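Long-range contacts in sialidase B (PDB 4XJA), which cleaves alpha-2,3-, alpha-2,6- and alpha-2,8-linked terminal sialic acid residues from oligosaccharides, glycoproteins and glycolipids: residues Phe206-Leu211 with Tyr613-Ile618; Tyr451-Gln456 with Ala502-Val507. The protein carries 1 engineered substitution. All coordinates share one frame; numbering follows the deposited sequence.

Interaction 1 (Phe206-Leu211 with Tyr613-Ile618). With SFJ ((2R,3R,4R,5R,6R)-5-acetamido-2,3-difluoro-4-hydroxy-6-[(1R,2R)-1,2,3-trihydroxypropyl]tetrahydro-2H-pyran-2-carboxylic acid), chain F.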
loop_
_atom_site.group_PDB
_atom_site.type_symbol
_atom_site.label_atom_id
_atom_site.label_comp_id
_atom_site.label_asym_id
_atom_site.label_seq_id
_atom_site.Cartn_x
_atom_site.Cartn_y
_atom_site.Cartn_z
ATOM N N PHE A 206 -3.453 3.723 0.035
ATOM C CA PHE A 206 -2.518 3.278 -0.995
ATOM C C PHE A 206 -2.002 1.889 -0.659
ATOM O O PHE A 206 -1.810 1.564 0.512
ATOM C CB PHE A 206 -1.346 4.270 -1.104
ATOM C CG PHE A 206 -1.771 5.670 -1.481
ATOM C CD1 PHE A 206 -1.949 6.025 -2.818
ATOM C CD2 PHE A 206 -1.995 6.624 -0.502
ATOM C CE1 PHE A 206 -2.361 7.314 -3.170
ATOM C CE2 PHE A 206 -2.396 7.919 -0.841
ATOM C CZ PHE A 206 -2.586 8.261 -2.175
ATOM N N ARG A 207 -1.783 1.073 -1.686
ATOM C CA ARG A 207 -1.133 -0.217 -1.513
ATOM C C ARG A 207 -0.357 -0.547 -2.775
ATOM O O ARG A 207 -0.543 0.090 -3.806
ATOM C CB ARG A 207 -2.162 -1.324 -1.252
ATOM C CG ARG A 207 -2.675 -1.456 0.199
ATOM C CD ARG A 207 -3.116 -2.913 0.474
ATOM N NE ARG A 207 -2.019 -3.849 0.236
ATOM C CZ ARG A 207 -2.139 -5.176 0.213
ATOM N NH1 ARG A 207 -3.322 -5.759 0.424
ATOM N NH2 ARG A 207 -1.065 -5.926 -0.012
ATOM N N ILE A 208 0.486 -1.570 -2.687
ATOM C CA ILE A 208 1.185 -2.122 -3.853
ATOM C C ILE A 208 2.171 -1.131 -4.493
ATOM O O ILE A 208 2.042 -0.784 -5.664
ATOM C CB ILE A 208 0.200 -2.664 -4.922
ATOM C CG1 ILE A 208 -1.048 -3.308 -4.278
ATOM C CG2 ILE A 208 0.891 -3.674 -5.813
ATOM C CD1 ILE A 208 -0.766 -4.523 -3.388
ATOM N N PRO A 209 3.176 -0.687 -3.725
ATOM C CA PRO A 209 4.178 0.247 -4.260
ATOM C C PRO A 209 5.136 -0.415 -5.236
ATOM O O PRO A 209 5.427 -1.616 -5.104
ATOM C CB PRO A 209 4.963 0.661 -3.014
ATOM C CG PRO A 209 4.877 -0.529 -2.105
ATOM C CD PRO A 209 3.472 -1.082 -2.332
ATOM N N THR A 210 5.609 0.366 -6.212
ATOM C CA THR A 210 6.701 -0.036 -7.096
ATOM C C THR A 210 7.749 1.092 -7.159
ATOM O O THR A 210 7.439 2.253 -6.881
ATOM C CB THR A 210 6.216 -0.297 -8.525
ATOM O OG1 THR A 210 6.066 0.954 -9.207
ATOM C CG2 THR A 210 4.884 -1.059 -8.536
ATOM N N LEU A 211 8.980 0.737 -7.526
ATOM C CA LEU A 211 10.060 1.697 -7.767
ATOM C C LEU A 211 10.876 1.184 -8.932
ATOM O O LEU A 211 11.066 -0.017 -9.059
ATOM C CB LEU A 211 10.995 1.794 -6.557
ATOM C CG LEU A 211 10.522 2.506 -5.298
ATOM C CD1 LEU A 211 11.540 2.277 -4.174
ATOM C CD2 LEU A 211 10.358 4.012 -5.576
ATOM N N TYR A 613 5.209 -4.909 8.144
ATOM C CA TYR A 613 5.930 -4.751 6.885
ATOM C C TYR A 613 5.311 -5.719 5.898
ATOM O O TYR A 613 5.316 -6.936 6.131
ATOM C CB TYR A 613 7.412 -5.082 7.082
ATOM C CG TYR A 613 8.320 -4.713 5.916
ATOM C CD1 TYR A 613 8.557 -5.604 4.869
ATOM C CD2 TYR A 613 8.971 -3.487 5.887
ATOM C CE1 TYR A 613 9.421 -5.263 3.807
ATOM C CE2 TYR A 613 9.811 -3.138 4.835
ATOM C CZ TYR A 613 10.037 -4.021 3.808
ATOM O OH TYR A 613 10.895 -3.644 2.786
ATOM N N ALA A 614 4.749 -5.203 4.807
ATOM C CA ALA A 614 4.091 -6.087 3.846
ATOM C C ALA A 614 4.673 -5.978 2.444
ATOM O O ALA A 614 5.837 -6.326 2.226
ATOM C CB ALA A 614 2.574 -5.874 3.844
ATOM N N TYR A 615 3.875 -5.521 1.486
ATOM C CA TYR A 615 4.376 -5.394 0.120
ATOM C C TYR A 615 5.438 -4.303 0.085
ATOM O O TYR A 615 5.369 -3.333 0.844
ATOM C CB TYR A 615 3.253 -5.042 -0.846
ATOM C CG TYR A 615 2.406 -6.214 -1.311
ATOM C CD1 TYR A 615 1.904 -7.154 -0.410
ATOM C CD2 TYR A 615 2.058 -6.347 -2.648
ATOM C CE1 TYR A 615 1.092 -8.220 -0.849
ATOM C CE2 TYR A 615 1.252 -7.392 -3.088
ATOM C CZ TYR A 615 0.769 -8.316 -2.192
ATOM O OH TYR A 615 -0.032 -9.341 -2.662
ATOM N N SER A 616 6.419 -4.452 -0.802
ATOM C CA SER A 616 7.543 -3.527 -0.822
ATOM C C SER A 616 8.107 -3.375 -2.219
ATOM O O SER A 616 7.876 -4.212 -3.095
ATOM C CB SER A 616 8.642 -4.027 0.110
ATOM O OG SER A 616 9.145 -5.283 -0.324
ATOM N N ALA A 617 8.863 -2.298 -2.404
ATOM C CA ALA A 617 9.538 -1.994 -3.650
ATOM C C ALA A 617 10.944 -1.571 -3.287
ATOM O O ALA A 617 11.135 -0.787 -2.369
ATOM C CB ALA A 617 8.833 -0.844 -4.344
ATOM N N ILE A 618 11.936 -2.067 -4.010
ATOM C CA ILE A 618 13.288 -1.597 -3.785
ATOM C C ILE A 618 13.955 -1.279 -5.097
ATOM O O ILE A 618 13.686 -1.917 -6.125
ATOM C CB ILE A 618 14.151 -2.608 -3.028
ATOM C CG1 ILE A 618 14.113 -3.966 -3.711
ATOM C CG2 ILE A 618 13.695 -2.731 -1.553
ATOM C CD1 ILE A 618 14.987 -4.971 -3.010
HETATM C C11 SFJ F . -5.335 -9.091 -8.364
HETATM C C9 SFJ F . -5.694 -13.066 -3.494
HETATM C C10 SFJ F . -5.391 -9.080 -6.836
HETATM C C1 SFJ F . -2.414 -9.622 -0.817
HETATM C C7 SFJ F . -5.451 -10.694 -3.685
HETATM C C4 SFJ F . -3.061 -7.764 -4.260
HETATM C C3 SFJ F . -2.978 -7.773 -2.681
HETATM C C5 SFJ F . -4.167 -8.739 -4.728
HETATM C C6 SFJ F . -4.031 -10.123 -4.107
HETATM C C2 SFJ F . -3.282 -9.295 -2.072
HETATM N N5 SFJ F . -4.236 -8.845 -6.176
HETATM O O10 SFJ F . -6.451 -9.232 -6.281
HETATM O O9 SFJ F . -6.895 -12.916 -4.185
HETATM O O1A SFJ F . -2.016 -10.785 -0.676
HETATM O O8 SFJ F . -4.408 -12.069 -1.876
HETATM O O7 SFJ F . -6.468 -9.760 -3.297
HETATM O O4 SFJ F . -3.211 -6.529 -4.809
HETATM O O6 SFJ F . -3.087 -10.195 -3.089
HETATM F FAI SFJ F . -3.675 -7.053 -2.323
HETATM F FAJ SFJ F . -4.405 -9.491 -1.552
HETATM O O1B SFJ F . -2.301 -8.670 -0.044
HETATM C C8 SFJ F . -5.536 -11.872 -2.663
HETATM O O HOH W 1 7.217 -3.677 -5.685
#

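Interaction 2 (Tyr451-Gln456 with Ala502-Val507). With OPX ((1s,3R,4S)-1-[(cyclohexylamino)methyl]-3,4-dihydroxycyclopentanesulfonic acid), chain B; SFJ ((2R,3R,4R,5R,6R)-5-acetamido-2,3-difluoro-4-hydroxy-6-[(1R,2R)-1,2,3-trihydroxypropyl]tetrahydro-2H-pyran-2-carboxylic acid), chain F.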
loop_
_atom_site.group_PDB
_atom_site.type_symbol
_atom_site.label_atom_id
_atom_site.label_comp_id
_atom_site.label_asym_id
_atom_site.label_seq_id
_atom_site.Cartn_x
_atom_site.Cartn_y
_atom_site.Cartn_z
ATOM N N TYR A 451 -2.442 -12.997 -13.674
ATOM C CA TYR A 451 -2.349 -11.877 -12.760
ATOM C C TYR A 451 -0.949 -11.296 -12.796
ATOM O O TYR A 451 0.029 -12.019 -12.617
ATOM C CB TYR A 451 -2.719 -12.339 -11.351
ATOM C CG TYR A 451 -4.197 -12.616 -11.229
ATOM C CD1 TYR A 451 -5.105 -11.567 -11.151
ATOM C CD2 TYR A 451 -4.688 -13.918 -11.216
ATOM C CE1 TYR A 451 -6.459 -11.800 -11.044
ATOM C CE2 TYR A 451 -6.054 -14.165 -11.110
ATOM C CZ TYR A 451 -6.929 -13.098 -11.024
ATOM O OH TYR A 451 -8.292 -13.300 -10.915
ATOM N N LEU A 452 -0.857 -9.994 -13.056
ATOM C CA LEU A 452 0.434 -9.328 -13.121
ATOM C C LEU A 452 1.117 -9.342 -11.764
ATOM O O LEU A 452 0.485 -9.108 -10.725
ATOM C CB LEU A 452 0.266 -7.879 -13.587
ATOM C CG LEU A 452 1.573 -7.150 -13.898
ATOM C CD1 LEU A 452 2.201 -7.674 -15.185
ATOM C CD2 LEU A 452 1.312 -5.653 -13.984
ATOM N N CYS A 453 2.415 -9.618 -11.773
ATOM C CA CYS A 453 3.210 -9.562 -10.549
ATOM C C CYS A 453 3.627 -8.129 -10.338
ATOM O O CYS A 453 4.305 -7.553 -11.178
ATOM C CB CYS A 453 4.461 -10.424 -10.675
ATOM S SG CYS A 453 4.118 -12.163 -10.981
ATOM N N PRO A 454 3.210 -7.537 -9.214
ATOM C CA PRO A 454 3.530 -6.124 -9.021
ATOM C C PRO A 454 5.018 -5.894 -8.787
ATOM O O PRO A 454 5.719 -6.756 -8.241
ATOM C CB PRO A 454 2.736 -5.745 -7.768
ATOM C CG PRO A 454 2.390 -7.057 -7.085
ATOM C CD PRO A 454 2.269 -8.054 -8.204
ATOM N N GLY A 455 5.490 -4.729 -9.215
ATOM C CA GLY A 455 6.871 -4.342 -9.000
ATOM C C GLY A 455 7.527 -3.862 -10.275
ATOM O O GLY A 455 7.101 -2.874 -10.874
ATOM N N GLN A 456 8.584 -4.556 -10.677
ATOM C CA GLN A 456 9.324 -4.190 -11.864
ATOM C C GLN A 456 9.170 -5.270 -12.912
ATOM O O GLN A 456 9.062 -6.457 -12.584
ATOM C CB GLN A 456 10.803 -4.050 -11.516
ATOM C CG GLN A 456 11.095 -3.220 -10.284
ATOM C CD GLN A 456 12.588 -3.068 -10.042
ATOM O OE1 GLN A 456 13.395 -3.864 -10.536
ATOM N NE2 GLN A 456 12.968 -2.039 -9.283
ATOM N N ALA A 502 1.266 -16.308 -6.654
ATOM C CA ALA A 502 2.688 -16.528 -6.899
ATOM C C ALA A 502 3.348 -15.278 -7.450
ATOM O O ALA A 502 3.887 -15.288 -8.567
ATOM C CB ALA A 502 2.898 -17.706 -7.848
ATOM N N GLU A 503 3.305 -14.208 -6.659
ATOM C CA GLU A 503 3.901 -12.932 -7.050
ATOM C C GLU A 503 5.410 -13.106 -7.162
ATOM O O GLU A 503 6.073 -13.545 -6.215
ATOM C CB GLU A 503 3.522 -11.830 -6.047
ATOM C CG GLU A 503 2.006 -11.500 -6.042
ATOM C CD GLU A 503 1.540 -10.827 -4.763
ATOM O OE1 GLU A 503 0.491 -10.124 -4.778
ATOM O OE2 GLU A 503 2.217 -11.004 -3.727
ATOM N N ALA A 504 5.941 -12.755 -8.333
ATOM C CA ALA A 504 7.314 -13.085 -8.700
ATOM C C ALA A 504 8.056 -11.834 -9.149
ATOM O O ALA A 504 7.484 -10.987 -9.847
ATOM C CB ALA A 504 7.326 -14.120 -9.817
ATOM N N GLN A 505 9.327 -11.726 -8.758
ATOM C CA GLN A 505 10.189 -10.650 -9.243
ATOM C C GLN A 505 11.514 -11.224 -9.717
ATOM O O GLN A 505 12.014 -12.193 -9.141
ATOM C CB GLN A 505 10.412 -9.603 -8.147
ATOM C CG GLN A 505 9.181 -8.743 -7.891
ATOM C CD GLN A 505 8.884 -7.811 -9.044
ATOM O OE1 GLN A 505 9.361 -6.670 -9.069
ATOM N NE2 GLN A 505 8.097 -8.291 -10.015
ATOM N N MET A 506 12.083 -10.613 -10.754
ATOM C CA MET A 506 13.253 -11.164 -11.423
ATOM C C MET A 506 14.509 -10.293 -11.280
ATOM O O MET A 506 14.423 -9.070 -11.125
ATOM C CB MET A 506 12.942 -11.323 -12.915
ATOM C CG MET A 506 11.653 -12.102 -13.226
ATOM S SD MET A 506 11.157 -11.857 -14.936
ATOM C CE MET A 506 10.325 -10.277 -14.789
ATOM N N VAL A 507 15.672 -10.939 -11.333
ATOM C CA VAL A 507 16.951 -10.236 -11.456
ATOM C C VAL A 507 17.750 -10.919 -12.547
ATOM O O VAL A 507 17.628 -12.134 -12.739
ATOM C CB VAL A 507 17.757 -10.223 -10.138
ATOM C CG1 VAL A 507 16.955 -9.540 -9.040
ATOM C CG2 VAL A 507 18.152 -11.652 -9.710
HETATM C CAF OPX B . 22.662 2.498 -10.754
HETATM C CAG OPX B . 23.045 2.123 -12.143
HETATM C CAH OPX B . 21.168 2.644 -10.646
HETATM C CAI OPX B . 22.249 0.975 -12.709
HETATM C CAJ OPX B . 20.475 1.395 -11.083
HETATM C CAK OPX B . 18.605 0.041 -13.049
HETATM C CAL OPX B . 17.693 -2.128 -12.092
HETATM C CAM OPX B . 16.362 -0.811 -13.570
HETATM C CAO OPX B . 16.233 -2.440 -11.916
HETATM C CAP OPX B . 15.564 -1.265 -12.355
HETATM C CAQ OPX B . 20.758 1.114 -12.511
HETATM C CAR OPX B . 17.762 -1.215 -13.287
HETATM N NAN OPX B . 20.077 -0.144 -12.881
HETATM O OAA OPX B . 19.726 -2.596 -14.433
HETATM O OAB OPX B . 17.464 -3.416 -14.895
HETATM O OAC OPX B . 16.014 -2.613 -10.574
HETATM O OAD OPX B . 15.745 -0.285 -11.402
HETATM O OAE OPX B . 18.273 -1.355 -15.940
HETATM S SAS OPX B . 18.328 -2.191 -14.707
HETATM C C11 SFJ F . -5.335 -9.091 -8.364
HETATM C C9 SFJ F . -5.694 -13.066 -3.494
HETATM C C10 SFJ F . -5.391 -9.080 -6.836
HETATM C C1 SFJ F . -2.414 -9.622 -0.817
HETATM C C7 SFJ F . -5.451 -10.694 -3.685
HETATM C C4 SFJ F . -3.061 -7.764 -4.260
HETATM C C3 SFJ F . -2.978 -7.773 -2.681
HETATM C C5 SFJ F . -4.167 -8.739 -4.728
HETATM C C6 SFJ F . -4.031 -10.123 -4.107
HETATM C C2 SFJ F . -3.282 -9.295 -2.072
HETATM N N5 SFJ F . -4.236 -8.845 -6.176
HETATM O O10 SFJ F . -6.451 -9.232 -6.281
HETATM O O9 SFJ F . -6.895 -12.916 -4.185
HETATM O O1A SFJ F . -2.016 -10.785 -0.676
HETATM O O8 SFJ F . -4.408 -12.069 -1.876
HETATM O O7 SFJ F . -6.468 -9.760 -3.297
HETATM O O4 SFJ F . -3.211 -6.529 -4.809
HETATM O O6 SFJ F . -3.087 -10.195 -3.089
HETATM F FAI SFJ F . -3.675 -7.053 -2.323
HETATM F FAJ SFJ F . -4.405 -9.491 -1.552
HETATM O O1B SFJ F . -2.301 -8.670 -0.044
HETATM C C8 SFJ F . -5.536 -11.872 -2.663
HETATM O O HOH W 2 11.314 -8.112 -11.781
#

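Interaction 1 (Phe206-Leu211 with Tyr613-Ile618)
Arg207 sits over one face of the Tyr615 ring, at the axis of the six-bladed sialidase beta-propeller, where the first and last blades meet. Its guanidinium stands on edge against the ring, with the two planes 89° apart. NH2 comes closest, 3.2 Å from Tyr615 CD1 and displaced toward the rim, giving a cation-pi contact. A bend at chi3 (58°) turns the end of the arginine chain so that NH1 and NH2 both donate to carboxylate oxygen O1B of the bound difluoro-sialic acid, NH2 at 3.0 Å. Arg519 and Arg581 also bond this ligand; with Arg207 they are the three substrate-binding arginines inferred from relatives, the arginine triad of sialidases. Ile208 runs beside Tyr615, its CD1 3.4 Å from ring atom CD2 and close to the sugar's O4. Tyr615, the probable nucleophile, places OH 3.3 Å from the anomeric carbon C2, with fluorine FAJ still on C2 and no covalent link formed. The hydroxyl lies unusually close to Glu503 OE1, a probable hydrogen bond whose exact length is doubtful.

Behind this first shell, Glu631 holds both segments: OE2 takes the salt bridge from Arg207 NE and the backbone N of Ile208, while OE1 accepts from Tyr615 N. Farther along, the innermost strands of the two blades run parallel, 4° apart, with their axes 5.4 Å from each other, joined by apolar contacts. Pro209 CD packs on Tyr615 CB, and Leu211 CG lies 3.9 Å from Ala617 CB. That same methyl also presses on the backbone of Thr210 and Leu211. A water lies within hydrogen-bonding distance of two carbonyls, 2.8 Å from Pro209 O and 2.7 Å from Ser616 O.

Interaction 2 (Tyr451-Gln456 with Ala502-Val507)
The Gln505 side chain supplies most of the hydrogen bonding to Cys453-Gln456. A bend at chi2 (-69°) brings its amide to the backbone of Pro454-Gln456: OE1 accepts from Gln456 N at 2.8 Å, nearly straight (175°), in the carbonyl plane and on a lone pair. NE2 donates to Ala504 O at 2.8 Å, which fixes the amide flip, and makes a weak bond to Gln456 O. Gly455, lacking a side chain, lets OE1 approach its CA to 3.4 Å. An N-H...S hydrogen bond runs from Ala504 N to Cys453 SG at 3.3 Å, and one water links Gln456 O with Met506 N.

These are the inner edges of two consecutive propeller blades, running in nearly the same direction.

Apolar contacts are few. Cys453 SG meets Ala504 CB at 3.9 Å, and Pro454 CD touches Glu503 CG, the side chains crossing at about a right angle. The extended chain of Glu503, a predicted active-site residue, carries its carboxylate to Tyr615 and Arg519, as in the tyrosine-glutamate pair of sialidases. Tyr451 CD1 lies 3.7 Å from acetamido methyl C11 of the difluoro-sialic acid, while Gln456 OE1 accepts from hydroxyl OAC of the bound cyclopentanesulfonic acid at 2.9 Å and its NE2 donates to Leu211 O.

Overall arrangement
From the N terminus, the chain first builds a concanavalin-like domain, then enters the propeller with strand 205-213. The second blade, with its long inserted sheet, follows before 451-456 opens the third. Interaction 2 closes a loop of 45 residues when 502-507 begins the fourth blade. Interaction 1 closes much later, when 613-618 brings the last blade back to the first and completes the ring; its 401-residue loop contains the whole of interaction 2. The two contacts meet across the propeller's axis at the probable Tyr615-Glu503 pair, and Ile208 CG2 packs 3.4 Å from Pro454 CB. Both border the difluoro-sialic acid.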